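Local coordinates for GTPase activator-like protein (PDB 5HIU) that probably acts as a GTPase activator within the tuberous sclerosis complex, this chain being the helical N-terminal part of TSC2, at residues P22-L27 / R47-D52; G134-M139 / F199-D204; D156-A161 / T221-D226; V354-L359 / S424-H429. All blocks are in the same frame, centred on the assembly; numbering follows the deposited sequence.

All four contacts belong to one elongated all-helical chain. Interactions 1 and 4 lie on opposite sides of the chain's centre, with their centres about 73 Å apart. Both join helix to helix and are buried, but no clear hydrogen bond links their segments. Interaction 1 rests on a single glutamine and alanine; interaction 4 adds leucine packing. Interactions 2 and 3 are surface contacts. Interaction 2 joins two interhelical loops through aromatic rings, and interaction 3 holds a salt bridge. These two share helix 139-163: interaction 2 sits at its start and interaction 3 near its end. Their segments alternate along the chain, yet nearest atoms are about 18 Å apart.

Interaction 1: P22-L27 / R47-D52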
loop_
_atom_site.group_PDB
_atom_site.type_symbol
_atom_site.label_atom_id
_atom_site.label_comp_id
_atom_site.label_asym_id
_atom_site.label_seq_id
_atom_site.Cartn_x
_atom_site.Cartn_y
_atom_site.Cartn_z
ATOM N N PRO A 22 -45.616 -9.774 -20.667
ATOM C CA PRO A 22 -45.806 -10.551 -21.896
ATOM C C PRO A 22 -44.830 -10.138 -23.013
ATOM O O PRO A 22 -44.503 -10.951 -23.883
ATOM C CB PRO A 22 -47.258 -10.247 -22.281
ATOM C CG PRO A 22 -47.534 -8.906 -21.694
ATOM C CD PRO A 22 -46.723 -8.826 -20.434
ATOM N N GLU A 23 -44.376 -8.883 -22.979
ATOM C CA GLU A 23 -43.338 -8.400 -23.888
ATOM C C GLU A 23 -42.019 -9.053 -23.526
ATOM O O GLU A 23 -41.359 -9.649 -24.372
ATOM C CB GLU A 23 -43.203 -6.879 -23.805
ATOM C CG GLU A 23 -44.412 -6.133 -24.354
ATOM C CD GLU A 23 -44.279 -4.623 -24.262
ATOM O OE1 GLU A 23 -43.243 -4.135 -23.756
ATOM O OE2 GLU A 23 -45.215 -3.922 -24.701
ATOM N N GLN A 24 -41.651 -8.944 -22.252
ATOM C CA GLN A 24 -40.471 -9.628 -21.717
ATOM C C GLN A 24 -40.528 -11.144 -21.981
ATOM O O GLN A 24 -39.508 -11.781 -22.223
ATOM C CB GLN A 24 -40.322 -9.347 -20.212
ATOM C CG GLN A 24 -39.987 -7.896 -19.852
ATOM C CD GLN A 24 -40.040 -7.620 -18.351
ATOM O OE1 GLN A 24 -40.898 -8.140 -17.641
ATOM N NE2 GLN A 24 -39.119 -6.794 -17.863
ATOM N N ALA A 25 -41.725 -11.719 -21.937
ATOM C CA ALA A 25 -41.900 -13.138 -22.245
ATOM C C ALA A 25 -41.385 -13.431 -23.651
ATOM O O ALA A 25 -40.545 -14.322 -23.838
ATOM C CB ALA A 25 -43.362 -13.547 -22.098
ATOM N N ASP A 26 -41.878 -12.657 -24.622
ATOM C CA ASP A 26 -41.383 -12.703 -26.004
ATOM C C ASP A 26 -39.865 -12.605 -26.081
ATOM O O ASP A 26 -39.193 -13.522 -26.560
ATOM C CB ASP A 26 -41.971 -11.556 -26.827
ATOM C CG ASP A 26 -43.387 -11.810 -27.257
ATOM O OD1 ASP A 26 -43.923 -12.911 -26.990
ATOM O OD2 ASP A 26 -43.966 -10.895 -27.878
ATOM N N LEU A 27 -39.328 -11.492 -25.595
ATOM C CA LEU A 27 -37.895 -11.216 -25.715
ATOM C C LEU A 27 -37.053 -12.390 -25.243
ATOM O O LEU A 27 -36.092 -12.777 -25.909
ATOM C CB LEU A 27 -37.524 -9.943 -24.959
ATOM C CG LEU A 27 -38.248 -8.677 -25.443
ATOM C CD1 LEU A 27 -37.783 -7.463 -24.647
ATOM C CD2 LEU A 27 -38.026 -8.460 -26.934
ATOM N N ARG A 47 -32.326 -5.753 -21.860
ATOM C CA ARG A 47 -31.525 -4.922 -20.994
ATOM C C ARG A 47 -32.299 -3.668 -20.657
ATOM O O ARG A 47 -32.181 -3.152 -19.557
ATOM C CB ARG A 47 -30.188 -4.575 -21.612
ATOM C CG ARG A 47 -29.274 -3.901 -20.632
ATOM C CD ARG A 47 -27.949 -3.553 -21.264
ATOM N NE ARG A 47 -27.996 -2.330 -22.065
ATOM C CZ ARG A 47 -28.158 -2.282 -23.388
ATOM N NH1 ARG A 47 -28.298 -3.393 -24.099
ATOM N NH2 ARG A 47 -28.167 -1.110 -24.010
ATOM N N PHE A 48 -33.092 -3.187 -21.606
ATOM C CA PHE A 48 -33.987 -2.054 -21.371
ATOM C C PHE A 48 -35.165 -2.451 -20.476
ATOM O O PHE A 48 -35.511 -1.727 -19.546
ATOM C CB PHE A 48 -34.481 -1.463 -22.709
ATOM C CG PHE A 48 -33.617 -0.355 -23.219
ATOM C CD1 PHE A 48 -32.291 -0.593 -23.544
ATOM C CD2 PHE A 48 -34.112 0.931 -23.341
ATOM C CE1 PHE A 48 -31.470 0.427 -23.988
ATOM C CE2 PHE A 48 -33.298 1.957 -23.782
ATOM C CZ PHE A 48 -31.973 1.707 -24.099
ATOM N N ALA A 49 -35.766 -3.602 -20.767
ATOM C CA ALA A 49 -36.905 -4.134 -20.011
ATOM C C ALA A 49 -36.592 -4.342 -18.541
ATOM O O ALA A 49 -37.332 -3.898 -17.660
ATOM C CB ALA A 49 -37.347 -5.453 -20.614
ATOM N N VAL A 50 -35.489 -5.034 -18.289
ATOM C CA VAL A 50 -35.013 -5.273 -16.938
ATOM C C VAL A 50 -34.852 -3.937 -16.229
ATOM O O VAL A 50 -35.334 -3.781 -15.111
ATOM C CB VAL A 50 -33.698 -6.089 -16.945
ATOM C CG1 VAL A 50 -33.014 -6.068 -15.588
ATOM C CG2 VAL A 50 -33.972 -7.524 -17.391
ATOM N N VAL A 51 -34.222 -2.965 -16.887
ATOM C CA VAL A 51 -34.055 -1.627 -16.303
ATOM C C VAL A 51 -35.419 -1.070 -15.849
ATOM O O VAL A 51 -35.522 -0.411 -14.805
ATOM C CB VAL A 51 -33.347 -0.645 -17.288
ATOM C CG1 VAL A 51 -33.505 0.811 -16.859
ATOM C CG2 VAL A 51 -31.871 -0.976 -17.417
ATOM N N ASP A 52 -36.462 -1.355 -16.625
ATOM C CA ASP A 52 -37.799 -0.828 -16.351
ATOM C C ASP A 52 -38.653 -1.714 -15.429
ATOM O O ASP A 52 -39.775 -1.347 -15.064
ATOM C CB ASP A 52 -38.523 -0.570 -17.677
ATOM C CG ASP A 52 -37.891 0.560 -18.466
ATOM O OD1 ASP A 52 -36.671 0.801 -18.317
ATOM O OD2 ASP A 52 -38.613 1.222 -19.227
#
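Q24 reaches from helix 22-33 and lies along the methyl group of A49 on helix 36-52. Their CA atoms are 6.8 Å apart, the nearest such pair here. The glutamine chain is extended beyond CG. CG stands beside the backbone N (chi1 -67°), and the next bond runs nearly straight (chi2 172°). This carries the amide across the gap between the helices. The A49 methyl meets the flank of the chain: CB is 3.7 Å from Q24 CG and 3.5 Å from Q24 NE2. The amide nitrogen also approaches the backbone, with Q24 NE2 3.4 Å from A49 O. The other end of the amide is turned to its own helix start, where OE1 hydrogen-bonds to S21 OG. F53 and N56, in the loop that follows helix 36-52, also touch Q24. The start of one helix thus meets the end of the next, as in an antiparallel helical hairpin. Further down the pair, L27 packs on K45 and L46. V50 touches E87 of helix 75-89. The bond to S21 probably helps hold the buried amide in place. The methyl of A49 meets both the aliphatic CG and the amide end of Q24, so the contact is one of van der Waals fit beside a polar group.

Interaction 2: G134-M139 / F199-D204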
loop_
_atom_site.group_PDB
_atom_site.type_symbol
_atom_site.label_atom_id
_atom_site.label_comp_id
_atom_site.label_asym_id
_atom_site.label_seq_id
_atom_site.Cartn_x
_atom_site.Cartn_y
_atom_site.Cartn_z
ATOM N N GLY A 134 -22.831 -16.490 -1.413
ATOM C CA GLY A 134 -22.819 -17.385 -2.564
ATOM C C GLY A 134 -21.425 -17.734 -3.048
ATOM O O GLY A 134 -21.229 -18.734 -3.761
ATOM N N PHE A 135 -20.474 -16.876 -2.711
ATOM C CA PHE A 135 -19.080 -17.054 -3.089
ATOM C C PHE A 135 -18.172 -16.466 -1.994
ATOM O O PHE A 135 -17.049 -16.055 -2.253
ATOM C CB PHE A 135 -18.821 -16.437 -4.481
ATOM C CG PHE A 135 -19.474 -15.093 -4.686
ATOM C CD1 PHE A 135 -20.830 -14.993 -4.969
ATOM C CD2 PHE A 135 -18.736 -13.929 -4.594
ATOM C CE1 PHE A 135 -21.442 -13.759 -5.143
ATOM C CE2 PHE A 135 -19.338 -12.687 -4.765
ATOM C CZ PHE A 135 -20.693 -12.600 -5.044
ATOM N N TYR A 136 -18.677 -16.457 -0.760
ATOM C CA TYR A 136 -17.884 -16.189 0.446
ATOM C C TYR A 136 -16.422 -16.604 0.308
ATOM O O TYR A 136 -15.506 -15.799 0.490
ATOM C CB TYR A 136 -18.478 -16.959 1.621
ATOM C CG TYR A 136 -19.828 -16.469 2.074
ATOM C CD1 TYR A 136 -19.949 -15.273 2.759
ATOM C CD2 TYR A 136 -20.979 -17.211 1.845
ATOM C CE1 TYR A 136 -21.177 -14.816 3.197
ATOM C CE2 TYR A 136 -22.210 -16.761 2.279
ATOM C CZ TYR A 136 -22.293 -15.563 2.958
ATOM O OH TYR A 136 -23.499 -15.096 3.389
ATOM N N TYR A 137 -16.220 -17.861 -0.052
ATOM C CA TYR A 137 -14.905 -18.450 -0.008
ATOM C C TYR A 137 -14.163 -18.389 -1.319
ATOM O O TYR A 137 -12.986 -18.720 -1.355
ATOM C CB TYR A 137 -15.008 -19.880 0.541
ATOM C CG TYR A 137 -15.163 -19.810 2.040
ATOM C CD1 TYR A 137 -14.088 -19.421 2.829
ATOM C CD2 TYR A 137 -16.391 -20.030 2.658
ATOM C CE1 TYR A 137 -14.207 -19.288 4.195
ATOM C CE2 TYR A 137 -16.521 -19.900 4.029
ATOM C CZ TYR A 137 -15.416 -19.525 4.795
ATOM O OH TYR A 137 -15.477 -19.387 6.167
ATOM N N GLU A 138 -14.829 -17.932 -2.376
ATOM C CA GLU A 138 -14.193 -17.792 -3.696
ATOM C C GLU A 138 -13.706 -16.379 -4.024
ATOM O O GLU A 138 -12.879 -16.191 -4.912
ATOM C CB GLU A 138 -15.162 -18.241 -4.812
ATOM C CG GLU A 138 -15.518 -19.722 -4.803
ATOM C CD GLU A 138 -16.896 -20.000 -4.233
ATOM O OE1 GLU A 138 -17.124 -19.638 -3.060
ATOM O OE2 GLU A 138 -17.745 -20.603 -4.955
ATOM N N MET A 139 -14.241 -15.397 -3.311
ATOM C CA MET A 139 -14.057 -14.004 -3.621
ATOM C C MET A 139 -12.625 -13.531 -3.587
ATOM O O MET A 139 -12.185 -12.921 -4.544
ATOM C CB MET A 139 -14.855 -13.164 -2.637
ATOM C CG MET A 139 -14.972 -11.704 -3.023
ATOM S SD MET A 139 -15.695 -11.484 -4.657
ATOM C CE MET A 139 -15.727 -9.699 -4.695
ATOM N N PHE A 199 -13.773 -9.159 5.371
ATOM C CA PHE A 199 -12.468 -9.730 5.668
ATOM C C PHE A 199 -12.528 -11.066 6.421
ATOM O O PHE A 199 -11.622 -11.888 6.290
ATOM C CB PHE A 199 -11.580 -8.757 6.456
ATOM C CG PHE A 199 -10.238 -9.330 6.744
ATOM C CD1 PHE A 199 -9.257 -9.340 5.762
ATOM C CD2 PHE A 199 -9.987 -9.942 7.938
ATOM C CE1 PHE A 199 -8.022 -9.916 6.002
ATOM C CE2 PHE A 199 -8.756 -10.516 8.185
ATOM C CZ PHE A 199 -7.771 -10.506 7.217
ATOM N N LYS A 200 -13.567 -11.295 7.215
ATOM C CA LYS A 200 -13.691 -12.578 7.920
ATOM C C LYS A 200 -13.611 -13.791 6.995
ATOM O O LYS A 200 -13.127 -14.832 7.404
ATOM C CB LYS A 200 -14.989 -12.643 8.719
ATOM C CG LYS A 200 -16.247 -12.703 7.873
ATOM C CD LYS A 200 -17.491 -12.644 8.740
ATOM C CE LYS A 200 -17.749 -13.965 9.430
ATOM N NZ LYS A 200 -18.932 -13.832 10.310
ATOM N N PHE A 201 -14.071 -13.649 5.749
ATOM C CA PHE A 201 -14.014 -14.750 4.770
ATOM C C PHE A 201 -12.684 -14.850 4.031
ATOM O O PHE A 201 -12.516 -15.677 3.108
ATOM C CB PHE A 201 -15.140 -14.611 3.769
ATOM C CG PHE A 201 -16.471 -14.456 4.411
ATOM C CD1 PHE A 201 -17.066 -15.530 5.045
ATOM C CD2 PHE A 201 -17.122 -13.226 4.407
ATOM C CE1 PHE A 201 -18.290 -15.388 5.637
ATOM C CE2 PHE A 201 -18.358 -13.085 5.007
ATOM C CZ PHE A 201 -18.942 -14.174 5.627
ATOM N N ALA A 202 -11.749 -14.001 4.433
ATOM C CA ALA A 202 -10.399 -14.080 3.949
ATOM C C ALA A 202 -9.642 -15.005 4.860
ATOM O O ALA A 202 -9.479 -14.728 6.049
ATOM C CB ALA A 202 -9.755 -12.716 3.947
ATOM N N THR A 203 -9.171 -16.105 4.296
ATOM C CA THR A 203 -8.306 -17.002 5.028
ATOM C C THR A 203 -6.941 -16.345 5.125
ATOM O O THR A 203 -6.599 -15.481 4.322
ATOM C CB THR A 203 -8.127 -18.350 4.305
ATOM O OG1 THR A 203 -7.313 -18.144 3.149
ATOM C CG2 THR A 203 -9.473 -18.967 3.896
ATOM N N ASP A 204 -6.154 -16.799 6.093
ATOM C CA ASP A 204 -4.791 -16.305 6.331
ATOM C C ASP A 204 -3.864 -16.443 5.108
ATOM O O ASP A 204 -3.015 -15.579 4.861
ATOM C CB ASP A 204 -4.168 -17.053 7.528
ATOM C CG ASP A 204 -4.881 -16.773 8.838
ATOM O OD1 ASP A 204 -5.529 -15.714 8.968
ATOM O OD2 ASP A 204 -4.806 -17.623 9.745
#
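Y136 and F201 lie side by side and point the same way, with CD1 of the tyrosine over one face of the F201 ring. The approach is close: Y136 CD1 is 3.2 Å from F201 CZ. It falls toward the rim of the ring, not over its middle. The two planes make an angle of 47°, so the pair is an oblique one, with ring centroids 4.5 Å apart. F201 CB rests 3.5 Å from Y136 O, which brings backbone into the same contact. Y137 comes from another side. Its OH lies near the F201 plane, at the ring edge, 4.3 Å from F201 CD1. The opposite face of F201 carries CG of K200, which sits over the ring centre. I132 also touches F201, and Y136 leans on E96 of helix 96-107. Further out, neighbouring helices hold each loop. F135 stacks on F103 and G134 O accepts from S100 OG, holding the first loop to helix 96-107. T203 is the N-cap of helix 204-219; its OG1 makes a weak bond to V206 N. The contact thus joins the loop before helix 139-163 to the loop before helix 204-219. Y136, Y137 and F201 also touch a crystal neighbour, so packing may influence their poses. The link between the loops is probably mainly dispersion between aromatic surfaces, with no hydrogen bond between the two segments.

Interaction 3: D156-A161 / T221-D226; sequences DARKLA and TSVEDD
R158 and S222 carry the nearest pair of CA atoms, 8.1 Å apart, so a helix and the turn leading into another helix stay well separated and a long side chain must span the gap. R158 does this. Its chain is extended from CG to NE, with chi3 at 180°, and puts the guanidinium against D226. The two side chains come from opposite directions. The flat groups are nearly coplanar, 27° apart. Both terminal nitrogens grip one oxygen: R158 NH1 is 2.6 Å from D226 OD2, and R158 NH2 is 3.0 Å from it. The second bond uses the syn lone pair. A weak third bond runs from R158 NH2 to D226 OD1, at 3.4 Å. T221 holds the same carboxylate from its other side. Its OG1 gives a 2.6 Å hydrogen bond to the anti lone pair of D226 OD2, which thus accepts from three donors. Such a setting would favour the ionised form of D226. The contact ties the later part of helix 139-163 to the start of helix 224-240 in this all-helical array. Helix 179-198 touches both: L184 packs on R158 and D226, and F188 packs on D226. V223 crosses R158 at about a right angle. Its CG2 lies over the centre of one guanidinium face, 3.3 Å from R158 CZ. S222 touches the aliphatic part, with OG 3.7 Å from R158 CD. A second carboxylate uses the remaining nitrogen, as R158 NE forms a salt bridge with D181 OD1.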
loop_
_atom_site.group_PDB
_atom_site.type_symbol
_atom_site.label_atom_id
_atom_site.label_comp_id
_atom_site.label_asym_id
_atom_site.label_seq_id
_atom_site.Cartn_x
_atom_site.Cartn_y
_atom_site.Cartn_z
ATOM N N ASP A 156 1.843 -3.259 -19.384
ATOM C CA ASP A 156 2.101 -3.451 -20.792
ATOM C C ASP A 156 1.625 -2.217 -21.562
ATOM O O ASP A 156 2.422 -1.596 -22.271
ATOM C CB ASP A 156 1.449 -4.748 -21.283
ATOM C CG ASP A 156 2.072 -6.007 -20.645
ATOM O OD1 ASP A 156 3.042 -5.895 -19.859
ATOM O OD2 ASP A 156 1.583 -7.118 -20.926
ATOM N N ALA A 157 0.365 -1.823 -21.383
ATOM C CA ALA A 157 -0.168 -0.603 -22.016
ATOM C C ALA A 157 0.772 0.578 -21.850
ATOM O O ALA A 157 1.040 1.311 -22.804
ATOM C CB ALA A 157 -1.524 -0.246 -21.435
ATOM N N ARG A 158 1.274 0.739 -20.630
ATOM C CA ARG A 158 2.192 1.814 -20.280
ATOM C C ARG A 158 3.580 1.659 -20.926
ATOM O O ARG A 158 4.259 2.655 -21.168
ATOM C CB ARG A 158 2.361 1.864 -18.765
ATOM C CG ARG A 158 1.106 2.182 -17.963
ATOM C CD ARG A 158 1.195 1.604 -16.545
ATOM N NE ARG A 158 -0.003 1.904 -15.761
ATOM C CZ ARG A 158 -0.192 1.602 -14.473
ATOM N NH1 ARG A 158 0.737 0.978 -13.761
ATOM N NH2 ARG A 158 -1.337 1.932 -13.887
ATOM N N LYS A 159 4.015 0.419 -21.159
ATOM C CA LYS A 159 5.277 0.153 -21.868
ATOM C C LYS A 159 5.148 0.572 -23.313
ATOM O O LYS A 159 6.004 1.270 -23.856
ATOM C CB LYS A 159 5.655 -1.335 -21.821
ATOM C CG LYS A 159 6.309 -1.760 -20.519
ATOM C CD LYS A 159 6.525 -3.265 -20.428
ATOM C CE LYS A 159 7.097 -3.640 -19.065
ATOM N NZ LYS A 159 7.349 -5.100 -18.911
ATOM N N LEU A 160 4.058 0.139 -23.923
ATOM C CA LEU A 160 3.807 0.404 -25.324
ATOM C C LEU A 160 3.381 1.845 -25.520
ATOM O O LEU A 160 3.408 2.339 -26.641
ATOM C CB LEU A 160 2.735 -0.546 -25.864
ATOM C CG LEU A 160 3.059 -2.028 -25.634
ATOM C CD1 LEU A 160 1.858 -2.919 -25.931
ATOM C CD2 LEU A 160 4.296 -2.432 -26.432
ATOM N N ALA A 161 2.974 2.515 -24.444
ATOM C CA ALA A 161 2.773 3.956 -24.503
ATOM C C ALA A 161 4.123 4.668 -24.565
ATOM O O ALA A 161 4.353 5.479 -25.456
ATOM C CB ALA A 161 1.971 4.440 -23.314
ATOM N N THR A 221 6.082 0.116 -10.273
ATOM C CA THR A 221 4.940 0.674 -10.964
ATOM C C THR A 221 5.292 2.086 -11.318
ATOM O O THR A 221 5.868 2.818 -10.513
ATOM C CB THR A 221 3.655 0.620 -10.121
ATOM O OG1 THR A 221 2.571 1.197 -10.851
ATOM C CG2 THR A 221 3.820 1.367 -8.817
ATOM N N SER A 222 4.955 2.464 -12.540
ATOM C CA SER A 222 5.345 3.756 -13.063
ATOM C C SER A 222 4.364 4.822 -12.603
ATOM O O SER A 222 4.627 6.007 -12.786
ATOM C CB SER A 222 5.451 3.686 -14.595
ATOM O OG SER A 222 4.404 2.932 -15.188
ATOM N N VAL A 223 3.255 4.398 -11.978
ATOM C CA VAL A 223 2.131 5.288 -11.666
ATOM C C VAL A 223 1.839 5.394 -10.164
ATOM O O VAL A 223 1.422 4.446 -9.506
ATOM C CB VAL A 223 0.849 4.855 -12.403
ATOM C CG1 VAL A 223 -0.192 5.965 -12.330
ATOM C CG2 VAL A 223 1.156 4.515 -13.857
ATOM N N GLU A 224 2.057 6.590 -9.652
ATOM C CA GLU A 224 1.877 6.932 -8.266
ATOM C C GLU A 224 0.505 6.519 -7.726
ATOM O O GLU A 224 0.383 6.088 -6.572
ATOM C CB GLU A 224 2.095 8.440 -8.140
ATOM C CG GLU A 224 1.735 9.059 -6.814
ATOM C CD GLU A 224 2.475 10.357 -6.565
ATOM O OE1 GLU A 224 3.408 10.681 -7.328
ATOM O OE2 GLU A 224 2.134 11.060 -5.593
ATOM N N ASP A 225 -0.527 6.634 -8.550
ATOM C CA ASP A 225 -1.890 6.280 -8.123
ATOM C C ASP A 225 -2.011 4.824 -7.704
ATOM O O ASP A 225 -2.709 4.540 -6.740
ATOM C CB ASP A 225 -2.934 6.602 -9.205
ATOM C CG ASP A 225 -3.378 8.058 -9.183
ATOM O OD1 ASP A 225 -3.207 8.765 -8.152
ATOM O OD2 ASP A 225 -3.892 8.513 -10.227
ATOM N N ASP A 226 -1.330 3.921 -8.422
ATOM C CA ASP A 226 -1.174 2.540 -7.989
ATOM C C ASP A 226 -0.577 2.463 -6.581
ATOM O O ASP A 226 -0.985 1.633 -5.778
ATOM C CB ASP A 226 -0.267 1.761 -8.947
ATOM C CG ASP A 226 -0.829 1.650 -10.368
ATOM O OD1 ASP A 226 -2.044 1.861 -10.560
ATOM O OD2 ASP A 226 -0.037 1.332 -11.295
#

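Interaction 4: V354-L359 / S424-H429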
loop_
_atom_site.group_PDB
_atom_site.type_symbol
_atom_site.label_atom_id
_atom_site.label_comp_id
_atom_site.label_asym_id
_atom_site.label_seq_id
_atom_site.Cartn_x
_atom_site.Cartn_y
_atom_site.Cartn_z
ATOM N N VAL A 354 22.479 11.079 3.550
ATOM C CA VAL A 354 22.310 10.047 4.610
ATOM C C VAL A 354 22.872 10.505 5.954
ATOM O O VAL A 354 22.186 10.480 6.979
ATOM C CB VAL A 354 23.010 8.722 4.257
ATOM C CG1 VAL A 354 23.118 7.803 5.475
ATOM C CG2 VAL A 354 22.278 8.030 3.124
ATOM N N ALA A 355 24.134 10.891 5.954
ATOM C CA ALA A 355 24.683 11.561 7.095
ATOM C C ALA A 355 23.713 12.653 7.526
ATOM O O ALA A 355 23.451 12.799 8.710
ATOM C CB ALA A 355 26.046 12.158 6.753
ATOM N N THR A 356 23.172 13.412 6.572
ATOM C CA THR A 356 22.188 14.453 6.899
ATOM C C THR A 356 20.971 13.884 7.660
ATOM O O THR A 356 20.470 14.535 8.583
ATOM C CB THR A 356 21.712 15.227 5.645
ATOM O OG1 THR A 356 22.846 15.709 4.916
ATOM C CG2 THR A 356 20.832 16.423 6.017
ATOM N N GLU A 357 20.509 12.683 7.279
ATOM C CA GLU A 357 19.348 12.035 7.932
ATOM C C GLU A 357 19.682 11.526 9.331
ATOM O O GLU A 357 19.006 11.893 10.299
ATOM C CB GLU A 357 18.763 10.899 7.075
ATOM C CG GLU A 357 18.061 11.386 5.820
ATOM C CD GLU A 357 16.988 12.434 6.120
ATOM O OE1 GLU A 357 15.855 12.059 6.559
ATOM O OE2 GLU A 357 17.273 13.640 5.909
ATOM N N ILE A 358 20.726 10.703 9.437
ATOM C CA ILE A 358 21.253 10.301 10.747
ATOM C C ILE A 358 21.184 11.481 11.714
ATOM O O ILE A 358 20.646 11.362 12.808
ATOM C CB ILE A 358 22.723 9.840 10.689
ATOM C CG1 ILE A 358 22.893 8.581 9.821
ATOM C CG2 ILE A 358 23.232 9.568 12.100
ATOM C CD1 ILE A 358 22.473 7.281 10.481
ATOM N N LEU A 359 21.730 12.610 11.282
ATOM C CA LEU A 359 21.714 13.829 12.060
ATOM C C LEU A 359 20.296 14.313 12.307
ATOM O O LEU A 359 19.951 14.670 13.431
ATOM C CB LEU A 359 22.505 14.950 11.365
ATOM C CG LEU A 359 24.044 14.910 11.343
ATOM C CD1 LEU A 359 24.619 16.218 10.794
ATOM C CD2 LEU A 359 24.611 14.633 12.729
ATOM N N SER A 424 26.205 20.027 6.973
ATOM C CA SER A 424 26.563 21.301 7.580
ATOM C C SER A 424 25.359 22.045 8.185
ATOM O O SER A 424 25.510 22.752 9.171
ATOM C CB SER A 424 27.260 22.177 6.523
ATOM O OG SER A 424 27.838 23.335 7.079
ATOM N N LEU A 425 24.179 21.890 7.593
ATOM C CA LEU A 425 22.958 22.532 8.097
ATOM C C LEU A 425 22.494 21.892 9.410
ATOM O O LEU A 425 21.966 22.573 10.293
ATOM C CB LEU A 425 21.815 22.462 7.056
ATOM C CG LEU A 425 22.071 22.789 5.562
ATOM C CD1 LEU A 425 20.869 22.401 4.695
ATOM C CD2 LEU A 425 22.455 24.250 5.329
ATOM N N GLN A 426 22.682 20.579 9.525
ATOM C CA GLN A 426 22.218 19.830 10.695
ATOM C C GLN A 426 23.152 20.012 11.898
ATOM O O GLN A 426 22.696 20.106 13.034
ATOM C CB GLN A 426 22.026 18.346 10.347
ATOM C CG GLN A 426 20.879 18.071 9.375
ATOM C CD GLN A 426 19.505 18.336 9.976
ATOM O OE1 GLN A 426 19.147 17.747 10.997
ATOM N NE2 GLN A 426 18.724 19.216 9.341
ATOM N N LEU A 427 24.454 20.083 11.648
ATOM C CA LEU A 427 25.416 20.342 12.717
ATOM C C LEU A 427 25.175 21.691 13.366
ATOM O O LEU A 427 25.085 21.779 14.582
ATOM C CB LEU A 427 26.846 20.275 12.199
ATOM C CG LEU A 427 27.484 18.895 12.324
ATOM C CD1 LEU A 427 28.665 18.768 11.377
ATOM C CD2 LEU A 427 27.931 18.661 13.755
ATOM N N LYS A 428 25.057 22.739 12.560
ATOM C CA LYS A 428 24.706 24.057 13.089
ATOM C C LYS A 428 23.413 23.995 13.908
ATOM O O LYS A 428 23.262 24.744 14.876
ATOM C CB LYS A 428 24.570 25.090 11.970
ATOM N N HIS A 429 22.493 23.104 13.528
ATOM C CA HIS A 429 21.258 22.901 14.287
ATOM C C HIS A 429 21.495 22.221 15.631
ATOM O O HIS A 429 20.929 22.637 16.644
ATOM C CB HIS A 429 20.234 22.102 13.471
ATOM C CG HIS A 429 19.396 22.954 12.575
ATOM N ND1 HIS A 429 19.942 23.805 11.638
ATOM C CD2 HIS A 429 18.054 23.096 12.477
ATOM C CE1 HIS A 429 18.972 24.437 11.003
ATOM N NE2 HIS A 429 17.817 24.025 11.493
#
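L359 and Q426 slide past each other in opposite directions, and the aliphatic part of the glutamine does the touching. L359 CD1 is 3.4 Å from Q426 CB, and L359 CB is 3.6 Å from the same atom. The leucine extends CD1 toward the other helix. Q426 is bent instead. Its CG, set beside the backbone N by chi1 (-68°), meets T356, 3.6 Å from T356 O and 3.7 Å from T356 CG2. The two side chains cross there at about a right angle. The bend at chi2 (-69°) then turns the amide toward helix 352-366, where Q426 OE1 accepts from N363 ND2. The segments run roughly parallel, 21° apart, with axes 9.1 Å from each other at closest approach. Segments 354-359 and 424-429 thus run side by side in the same sense, with helix 383-391 between them in the chain. That suits the up-and-down stacking of an alpha-solenoid. L427 closes one flank, its CG 4.2 Å from L359 CD1. C392 packs on L359 and A393 on L427. T356 keeps its hydroxyl on its own helix, where OG1 hydrogen-bonds to T352 O. That leaves the methyl turned to Q426, while V423 packs on both T356 and L359.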